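Local coordinates for putative cytidylyltransferase (Burkholderia pseudomallei, PDB 5X9Q), which probably catalyses the transfer of an adenylyl group from ATP to D-glycero-beta-D-manno-heptose 1-phosphate, giving ADP-D-glycero-beta-D-manno-heptose and diphosphate, at residues A[74-79]-A[84-89]; A[92-97]-A[104-109]. One frame throughout, in Å; residues are numbered along the deposited sequence.

Both contacts belong to the part of the Rossmann-like nucleotidyltransferase fold that runs from strand 65-71 to strand 105-109, and they follow each other along the chain. Contact 1 (74-79 with 84-89) folds the surface loop after helix 73-76 back on the helix and the turn after it. Contact 2 (92-97 with 104-109) then packs helix 90-98 on strand 105-109, outermost of the five parallel strands, with K20 and I22 bonded to V106 beyond it. About 15 Å separates their centres. R93 is the main polar link between them, helped by packing of S75 on F109: its NE probably hydrogen-bonds N88 O, while its guanidinium also holds D73, N71 O and V44 O.

Contact 1. Residues A[74-79]-A[84-89]; sequences ASVRML and DRPINV
V76 and P86 meet tip to tip where a type I beta turn (V76 to L79) follows the short helix 73-76 and the chain doubles back before helix 90-98, within a long connection of the Rossmann-like fold. V76 sets CG1 anti to its backbone N (chi1 176°), which carries that methyl to P86 CD at 3.8 Å; R93 of helix 90-98 packs on both side chains, making this the more sheltered end of the contact. P86 also touches D46 and D73.

On the exposed side the chains of R77 and R85 pass at a slant, each bent at chi3. Their guanidinium planes stand 87° apart, in an edge-to-face relation: R85 NH1 lies over one face of the R77 group, whereas R77 NH1 lies near the plane of the R85 group, at its edge. R77 NH1 is 3.7 Å from R85 NH1. Both residues are exposed and R85 touches a crystal neighbour, so solvent could screen the like charges and crystal packing may have influenced this pose. A74 N sits above one face of the R77 guanidinium, off its centre.

Between these two pairs D84 O lies 3.7 Å from V76 CG1 and 3.6 Å from R77 CG. No hydrogen bond crosses the contact. D84 as a whole is poorly ordered, which makes its closest approach tentative: the backbone D84 O receives a CA-H...O contact from R77 CA at 3.2 Å, with 139° at the hydrogen.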
ATOM      1  N   ALA A  74     -18.026   6.271 -13.220  1.00 39.08           N
ATOM      2  CA  ALA A  74     -19.012   5.995 -14.255  1.00 44.81           C
ATOM      3  C   ALA A  74     -18.587   4.740 -15.019  1.00 50.09           C
ATOM      4  O   ALA A  74     -19.371   3.805 -15.184  1.00 56.06           O
ATOM      5  CB  ALA A  74     -19.143   7.178 -15.200  1.00 44.11           C
ATOM      6  N   SER A  75     -17.336   4.729 -15.478  1.00 46.92           N
ATOM      7  CA  SER A  75     -16.788   3.593 -16.207  1.00 46.01           C
ATOM      8  C   SER A  75     -16.956   2.273 -15.454  1.00 45.36           C
ATOM      9  O   SER A  75     -17.325   1.259 -16.047  1.00 40.09           O
ATOM     10  CB  SER A  75     -15.309   3.827 -16.526  1.00 41.66           C
ATOM     11  OG  SER A  75     -14.695   2.639 -16.998  1.00 35.76           O
ATOM     12  N   VAL A  76     -16.652   2.260 -14.160  1.00 49.07           N
ATOM     13  CA  VAL A  76     -16.772   1.031 -13.374  1.00 48.11           C
ATOM     14  C   VAL A  76     -18.217   0.556 -13.420  1.00 55.52           C
ATOM     15  O   VAL A  76     -18.511  -0.639 -13.402  1.00 58.60           O
ATOM     16  CB  VAL A  76     -16.354   1.249 -11.909  1.00 49.53           C
ATOM     17  CG1 VAL A  76     -16.594  -0.013 -11.095  1.00 54.37           C
ATOM     18  CG2 VAL A  76     -14.894   1.671 -11.833  1.00 44.61           C
ATOM     19  N   ARG A  77     -19.126   1.498 -13.495  1.00 55.09           N
ATOM     20  CA  ARG A  77     -20.532   1.172 -13.552  1.00 64.92           C
ATOM     21  C   ARG A  77     -20.854   0.464 -14.838  1.00 64.39           C
ATOM     22  O   ARG A  77     -21.932  -0.074 -14.999  1.00 63.50           O
ATOM     23  CB  ARG A  77     -21.350   2.457 -13.529  1.00 66.13           C
ATOM     24  CG  ARG A  77     -22.295   2.593 -12.362  1.00 67.48           C
ATOM     25  CD  ARG A  77     -22.541   4.056 -12.069  1.00 66.46           C
ATOM     26  NE  ARG A  77     -21.720   4.523 -10.970  1.00 68.36           N
ATOM     27  CZ  ARG A  77     -21.272   5.762 -10.847  1.00 66.11           C
ATOM     28  NH1 ARG A  77     -20.531   6.081  -9.814  1.00 64.87           N
ATOM     29  NH2 ARG A  77     -21.564   6.682 -11.748  1.00 64.75           N
ATOM     30  N   MET A  78     -19.910   0.457 -15.761  1.00 63.98           N
ATOM     31  CA  MET A  78     -20.193  -0.173 -17.065  1.00 57.44           C
ATOM     32  C   MET A  78     -20.148  -1.729 -17.066  1.00 65.11           C
ATOM     33  O   MET A  78     -20.675  -2.349 -17.990  1.00 73.15           O
ATOM     34  CB  MET A  78     -19.469   0.520 -18.225  1.00 60.36           C
ATOM     35  CG  MET A  78     -20.023   1.894 -18.570  1.00 54.61           C
ATOM     36  SD  MET A  78     -19.091   2.711 -19.880  1.00 66.33           S
ATOM     37  CE  MET A  78     -19.952   4.280 -19.980  1.00 59.13           C
ATOM     38  N   LEU A  79     -19.505  -2.329 -16.072  1.00 80.18           N
ATOM     39  CA  LEU A  79     -19.384  -3.781 -16.066  1.00 80.07           C
ATOM     40  C   LEU A  79     -20.235  -4.470 -15.008  1.00 94.98           C
ATOM     41  O   LEU A  79     -20.567  -3.904 -13.965  1.00 99.66           O
ATOM     42  CB  LEU A  79     -17.909  -4.179 -16.181  1.00 84.28           C
ATOM     43  CG  LEU A  79     -16.993  -3.722 -15.044  1.00 75.85           C
ATOM     44  CD1 LEU A  79     -17.129  -4.639 -13.841  1.00 83.04           C
ATOM     45  CD2 LEU A  79     -15.548  -3.656 -15.512  1.00 70.22           C
ATOM     46  N   ASP A  84     -20.447  -2.952  -9.423  1.00 99.94           N
ATOM     47  CA  ASP A  84     -20.998  -1.971 -10.321  1.00 98.10           C
ATOM     48  C   ASP A  84     -20.644  -0.615  -9.768  1.00 91.94           C
ATOM     49  O   ASP A  84     -20.226   0.265 -10.523  1.00 85.41           O
ATOM     50  CB  ASP A  84     -22.538  -2.046 -10.447  1.00 97.05           C
ATOM     51  CG  ASP A  84     -23.065  -3.281 -11.200  1.00101.51           C
ATOM     52  OD1 ASP A  84     -22.294  -4.066 -11.816  1.00 97.01           O
ATOM     53  OD2 ASP A  84     -24.313  -3.439 -11.165  1.00103.99           O
ATOM     54  N   ARG A  85     -20.828  -0.468  -8.457  1.00 84.68           N
ATOM     55  CA  ARG A  85     -20.544   0.765  -7.737  1.00 72.87           C
ATOM     56  C   ARG A  85     -19.477   0.520  -6.673  1.00 67.27           C
ATOM     57  O   ARG A  85     -19.712  -0.159  -5.674  1.00 64.13           O
ATOM     58  CB  ARG A  85     -21.816   1.314  -7.092  1.00 73.09           C
ATOM     59  CG  ARG A  85     -22.804   1.916  -8.078  1.00 85.12           C
ATOM     60  CD  ARG A  85     -23.687   2.957  -7.412  1.00 86.46           C
ATOM     61  NE  ARG A  85     -23.153   4.308  -7.567  1.00 91.23           N
ATOM     62  CZ  ARG A  85     -23.763   5.407  -7.137  1.00 91.94           C
ATOM     63  NH1 ARG A  85     -23.204   6.594  -7.322  1.00 90.90           N
ATOM     64  NH2 ARG A  85     -24.936   5.320  -6.523  1.00 88.94           N
ATOM     65  N   PRO A  86     -18.302   1.079  -6.947  1.00 55.06           N
ATOM     66  CA  PRO A  86     -17.150   0.981  -6.056  1.00 50.72           C
ATOM     67  C   PRO A  86     -17.422   1.861  -4.858  1.00 42.11           C
ATOM     68  O   PRO A  86     -17.991   2.944  -4.999  1.00 44.46           O
ATOM     69  CB  PRO A  86     -16.013   1.563  -6.894  1.00 47.38           C
ATOM     70  CG  PRO A  86     -16.686   2.526  -7.809  1.00 44.52           C
ATOM     71  CD  PRO A  86     -18.026   1.923  -8.122  1.00 45.80           C
ATOM     72  N   ILE A  87     -17.026   1.396  -3.685  1.00 40.84           N
ATOM     73  CA  ILE A  87     -17.265   2.154  -2.444  1.00 40.06           C
ATOM     74  C   ILE A  87     -16.342   3.352  -2.201  1.00 43.04           C
ATOM     75  O   ILE A  87     -16.538   4.126  -1.265  1.00 44.15           O
ATOM     76  CB  ILE A  87     -17.205   1.231  -1.210  1.00 42.48           C
ATOM     77  CG1 ILE A  87     -15.778   0.726  -0.990  1.00 53.17           C
ATOM     78  CG2 ILE A  87     -18.169   0.067  -1.367  1.00 49.82           C
ATOM     79  CD1 ILE A  87     -15.554   0.101   0.370  1.00 64.02           C
ATOM     80  N   ASN A  88     -15.341   3.484  -3.056  1.00 40.67           N
ATOM     81  CA  ASN A  88     -14.367   4.521  -3.006  1.00 35.54           C
ATOM     82  C   ASN A  88     -14.447   5.176  -4.325  1.00 35.24           C
ATOM     83  O   ASN A  88     -14.628   4.543  -5.365  1.00 37.80           O
ATOM     84  CB  ASN A  88     -12.970   3.940  -2.788  1.00 37.22           C
ATOM     85  CG  ASN A  88     -12.626   3.786  -1.319  1.00 35.67           C
ATOM     86  OD1 ASN A  88     -12.881   4.683  -0.513  1.00 34.81           O
ATOM     87  ND2 ASN A  88     -12.044   2.648  -0.964  1.00 35.50           N
ATOM     88  N   VAL A  89     -14.345   6.500  -4.267  1.00 32.30           N
ATOM     89  CA  VAL A  89     -14.407   7.344  -5.440  1.00 34.55           C
ATOM     90  C   VAL A  89     -13.078   7.241  -6.160  1.00 38.76           C
ATOM     91  O   VAL A  89     -12.034   7.029  -5.544  1.00 37.59           O
ATOM     92  CB  VAL A  89     -14.717   8.808  -5.071  1.00 36.03           C
ATOM     93  CG1 VAL A  89     -16.122   8.923  -4.501  1.00 36.84           C
ATOM     94  CG2 VAL A  89     -13.688   9.333  -4.081  1.00 35.94           C
TER

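Contact 2. Residues A[92-97]-A[104-109]; sequences DRMALL and DWVVGF
M94 reaches the strand with an extended middle and a turned end: CG is anti to the carbonyl carbon (chi1 -68°), the chain is extended at chi2, and a bend at chi3 (70°) swings the terminal methyl over the backbone of V106-G108. V106, whose first side-chain bond points to the helix, touches it with both methyls. The M94 chain runs alongside V106, the two pointing opposite ways, with M94 CB 3.8 Å from V106 CG1, while L97 CB meets the other branch, V106 CG2, at 4.0 Å.

This is helix-on-sheet packing within a beta-alpha-beta crossover: helix 90-98 lies on the link between the neighbouring parallel strands 65-71 and 105-109. The axis of helix 92-97 runs nearly antiparallel to strand 105-109 (164°) at 8.6 Å. Both M94 and L97 also touch V70, so the helix straddles the two strands.

Toward the C-terminal end of the strand, M94 CE comes to 3.4 Å from G108 N, and M94 SD lies 4.1 Å from G108 CA, close to a residue with backbone alone. With no hydrogen bond across the interface, van der Waals contact and the burial of apolar groups probably supply most of its cohesion, and the flexible thioether fits itself to the strand's surface.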
ATOM      1  N   ASP A  92      -9.878   8.584  -4.698  1.00 33.01           N
ATOM      2  CA  ASP A  92      -9.383   7.833  -3.570  1.00 36.60           C
ATOM      3  C   ASP A  92      -8.728   6.528  -3.991  1.00 31.67           C
ATOM      4  O   ASP A  92      -7.677   6.177  -3.461  1.00 32.74           O
ATOM      5  CB  ASP A  92     -10.528   7.597  -2.580  1.00 33.25           C
ATOM      6  CG  ASP A  92     -10.839   8.842  -1.761  1.00 37.04           C
ATOM      7  OD1 ASP A  92     -10.324   9.937  -2.115  1.00 39.91           O
ATOM      8  OD2 ASP A  92     -11.608   8.738  -0.780  1.00 44.52           O
ATOM      9  N   ARG A  93      -9.321   5.838  -4.965  1.00 29.91           N
ATOM     10  CA  ARG A  93      -8.741   4.595  -5.455  1.00 30.37           C
ATOM     11  C   ARG A  93      -7.398   4.875  -6.101  1.00 28.78           C
ATOM     12  O   ARG A  93      -6.450   4.132  -5.886  1.00 28.79           O
ATOM     13  CB  ARG A  93      -9.675   3.902  -6.436  1.00 28.34           C
ATOM     14  CG  ARG A  93     -10.873   3.277  -5.761  1.00 31.03           C
ATOM     15  CD  ARG A  93     -11.768   2.560  -6.751  1.00 31.86           C
ATOM     16  NE  ARG A  93     -12.584   3.484  -7.530  1.00 30.74           N
ATOM     17  CZ  ARG A  93     -12.583   3.538  -8.859  1.00 33.04           C
ATOM     18  NH1 ARG A  93     -11.798   2.727  -9.560  1.00 29.18           N
ATOM     19  NH2 ARG A  93     -13.359   4.413  -9.491  1.00 33.67           N
ATOM     20  N   MET A  94      -7.300   5.996  -6.808  1.00 27.15           N
ATOM     21  CA  MET A  94      -6.059   6.369  -7.466  1.00 26.35           C
ATOM     22  C   MET A  94      -5.007   6.805  -6.451  1.00 31.59           C
ATOM     23  O   MET A  94      -3.831   6.475  -6.605  1.00 27.40           O
ATOM     24  CB  MET A  94      -6.305   7.490  -8.469  1.00 28.47           C
ATOM     25  CG  MET A  94      -7.124   7.043  -9.655  1.00 30.64           C
ATOM     26  SD  MET A  94      -7.566   8.416 -10.722  1.00 31.92           S
ATOM     27  CE  MET A  94      -5.970   8.842 -11.435  1.00 30.35           C
ATOM     28  N   ALA A  95      -5.425   7.538  -5.418  1.00 29.75           N
ATOM     29  CA  ALA A  95      -4.486   7.982  -4.389  1.00 29.85           C
ATOM     30  C   ALA A  95      -3.803   6.808  -3.664  1.00 28.23           C
ATOM     31  O   ALA A  95      -2.584   6.847  -3.421  1.00 28.21           O
ATOM     32  CB  ALA A  95      -5.192   8.899  -3.391  1.00 27.61           C
ATOM     33  N   LEU A  96      -4.570   5.767  -3.332  1.00 29.51           N
ATOM     34  CA  LEU A  96      -4.008   4.586  -2.682  1.00 27.22           C
ATOM     35  C   LEU A  96      -2.917   3.984  -3.533  1.00 27.03           C
ATOM     36  O   LEU A  96      -1.830   3.698  -3.038  1.00 31.12           O
ATOM     37  CB  LEU A  96      -5.078   3.534  -2.429  1.00 31.67           C
ATOM     38  CG  LEU A  96      -5.610   3.418  -1.023  1.00 32.23           C
ATOM     39  CD1 LEU A  96      -4.619   2.658  -0.200  1.00 36.96           C
ATOM     40  CD2 LEU A  96      -5.802   4.813  -0.482  1.00 35.16           C
ATOM     41  N   LEU A  97      -3.201   3.805  -4.821  1.00 29.80           N
ATOM     42  CA  LEU A  97      -2.211   3.260  -5.747  1.00 23.17           C
ATOM     43  C   LEU A  97      -0.951   4.116  -5.770  1.00 24.12           C
ATOM     44  O   LEU A  97       0.176   3.595  -5.777  1.00 23.79           O
ATOM     45  CB  LEU A  97      -2.823   3.155  -7.144  1.00 27.89           C
ATOM     46  CG  LEU A  97      -3.851   2.022  -7.186  1.00 28.89           C
ATOM     47  CD1 LEU A  97      -4.827   2.148  -8.333  1.00 22.95           C
ATOM     48  CD2 LEU A  97      -3.098   0.705  -7.286  1.00 25.53           C
ATOM     49  N   ASP A 104       4.669   4.073 -10.613  1.00 21.17           N
ATOM     50  CA  ASP A 104       5.225   5.382 -10.967  1.00 21.47           C
ATOM     51  C   ASP A 104       4.162   6.394 -11.381  1.00 26.40           C
ATOM     52  O   ASP A 104       4.248   7.563 -11.026  1.00 25.87           O
ATOM     53  CB  ASP A 104       6.244   5.246 -12.095  1.00 21.85           C
ATOM     54  CG  ASP A 104       7.408   4.372 -11.696  1.00 24.42           C
ATOM     55  OD1 ASP A 104       8.307   4.872 -10.975  1.00 30.50           O
ATOM     56  OD2 ASP A 104       7.406   3.176 -12.069  1.00 25.42           O
ATOM     57  N   TRP A 105       3.145   5.952 -12.109  1.00 23.51           N
ATOM     58  CA  TRP A 105       2.149   6.884 -12.623  1.00 27.10           C
ATOM     59  C   TRP A 105       0.770   6.270 -12.522  1.00 25.11           C
ATOM     60  O   TRP A 105       0.587   5.107 -12.850  1.00 24.19           O
ATOM     61  CB  TRP A 105       2.445   7.274 -14.086  1.00 22.99           C
ATOM     62  CG  TRP A 105       3.825   7.868 -14.286  1.00 31.24           C
ATOM     63  CD1 TRP A 105       4.929   7.250 -14.836  1.00 31.01           C
ATOM     64  CD2 TRP A 105       4.256   9.176 -13.898  1.00 30.87           C
ATOM     65  NE1 TRP A 105       6.000   8.107 -14.826  1.00 32.36           N
ATOM     66  CE2 TRP A 105       5.616   9.294 -14.257  1.00 32.67           C
ATOM     67  CE3 TRP A 105       3.619  10.269 -13.294  1.00 33.79           C
ATOM     68  CZ2 TRP A 105       6.352  10.456 -14.019  1.00 39.76           C
ATOM     69  CZ3 TRP A 105       4.353  11.423 -13.064  1.00 35.88           C
ATOM     70  CH2 TRP A 105       5.700  11.508 -13.430  1.00 37.20           C
ATOM     71  N   VAL A 106      -0.202   7.056 -12.073  1.00 27.21           N
ATOM     72  CA  VAL A 106      -1.587   6.595 -12.002  1.00 26.42           C
ATOM     73  C   VAL A 106      -2.465   7.514 -12.864  1.00 26.49           C
ATOM     74  O   VAL A 106      -2.469   8.740 -12.673  1.00 29.12           O
ATOM     75  CB  VAL A 106      -2.114   6.564 -10.542  1.00 28.00           C
ATOM     76  CG1 VAL A 106      -3.499   5.929 -10.480  1.00 22.81           C
ATOM     77  CG2 VAL A 106      -1.121   5.805  -9.630  1.00 24.64           C
ATOM     78  N   VAL A 107      -3.176   6.909 -13.819  1.00 25.99           N
ATOM     79  CA  VAL A 107      -4.036   7.626 -14.770  1.00 28.47           C
ATOM     80  C   VAL A 107      -5.462   7.099 -14.720  1.00 22.49           C
ATOM     81  O   VAL A 107      -5.672   5.883 -14.745  1.00 23.13           O
ATOM     82  CB  VAL A 107      -3.560   7.454 -16.216  1.00 25.16           C
ATOM     83  CG1 VAL A 107      -4.542   8.105 -17.165  1.00 32.93           C
ATOM     84  CG2 VAL A 107      -2.236   8.066 -16.383  1.00 34.28           C
ATOM     85  N   GLY A 108      -6.445   7.989 -14.650  1.00 26.18           N
ATOM     86  CA  GLY A 108      -7.836   7.560 -14.750  1.00 26.09           C
ATOM     87  C   GLY A 108      -8.316   7.484 -16.193  1.00 25.75           C
ATOM     88  O   GLY A 108      -7.824   8.226 -17.038  1.00 28.33           O
ATOM     89  N   PHE A 109      -9.299   6.631 -16.478  1.00 27.54           N
ATOM     90  CA  PHE A 109      -9.939   6.641 -17.789  1.00 25.46           C
ATOM     91  C   PHE A 109     -11.428   6.414 -17.617  1.00 29.38           C
ATOM     92  O   PHE A 109     -11.848   5.752 -16.677  1.00 30.91           O
ATOM     93  CB  PHE A 109      -9.335   5.591 -18.734  1.00 27.30           C
ATOM     94  CG  PHE A 109      -9.503   4.178 -18.266  1.00 28.01           C
ATOM     95  CD1 PHE A 109      -8.592   3.610 -17.368  1.00 24.79           C
ATOM     96  CD2 PHE A 109     -10.565   3.406 -18.724  1.00 27.26           C
ATOM     97  CE1 PHE A 109      -8.745   2.291 -16.925  1.00 25.48           C
ATOM     98  CE2 PHE A 109     -10.730   2.084 -18.294  1.00 30.86           C
ATOM     99  CZ  PHE A 109      -9.813   1.523 -17.384  1.00 30.52           C
TER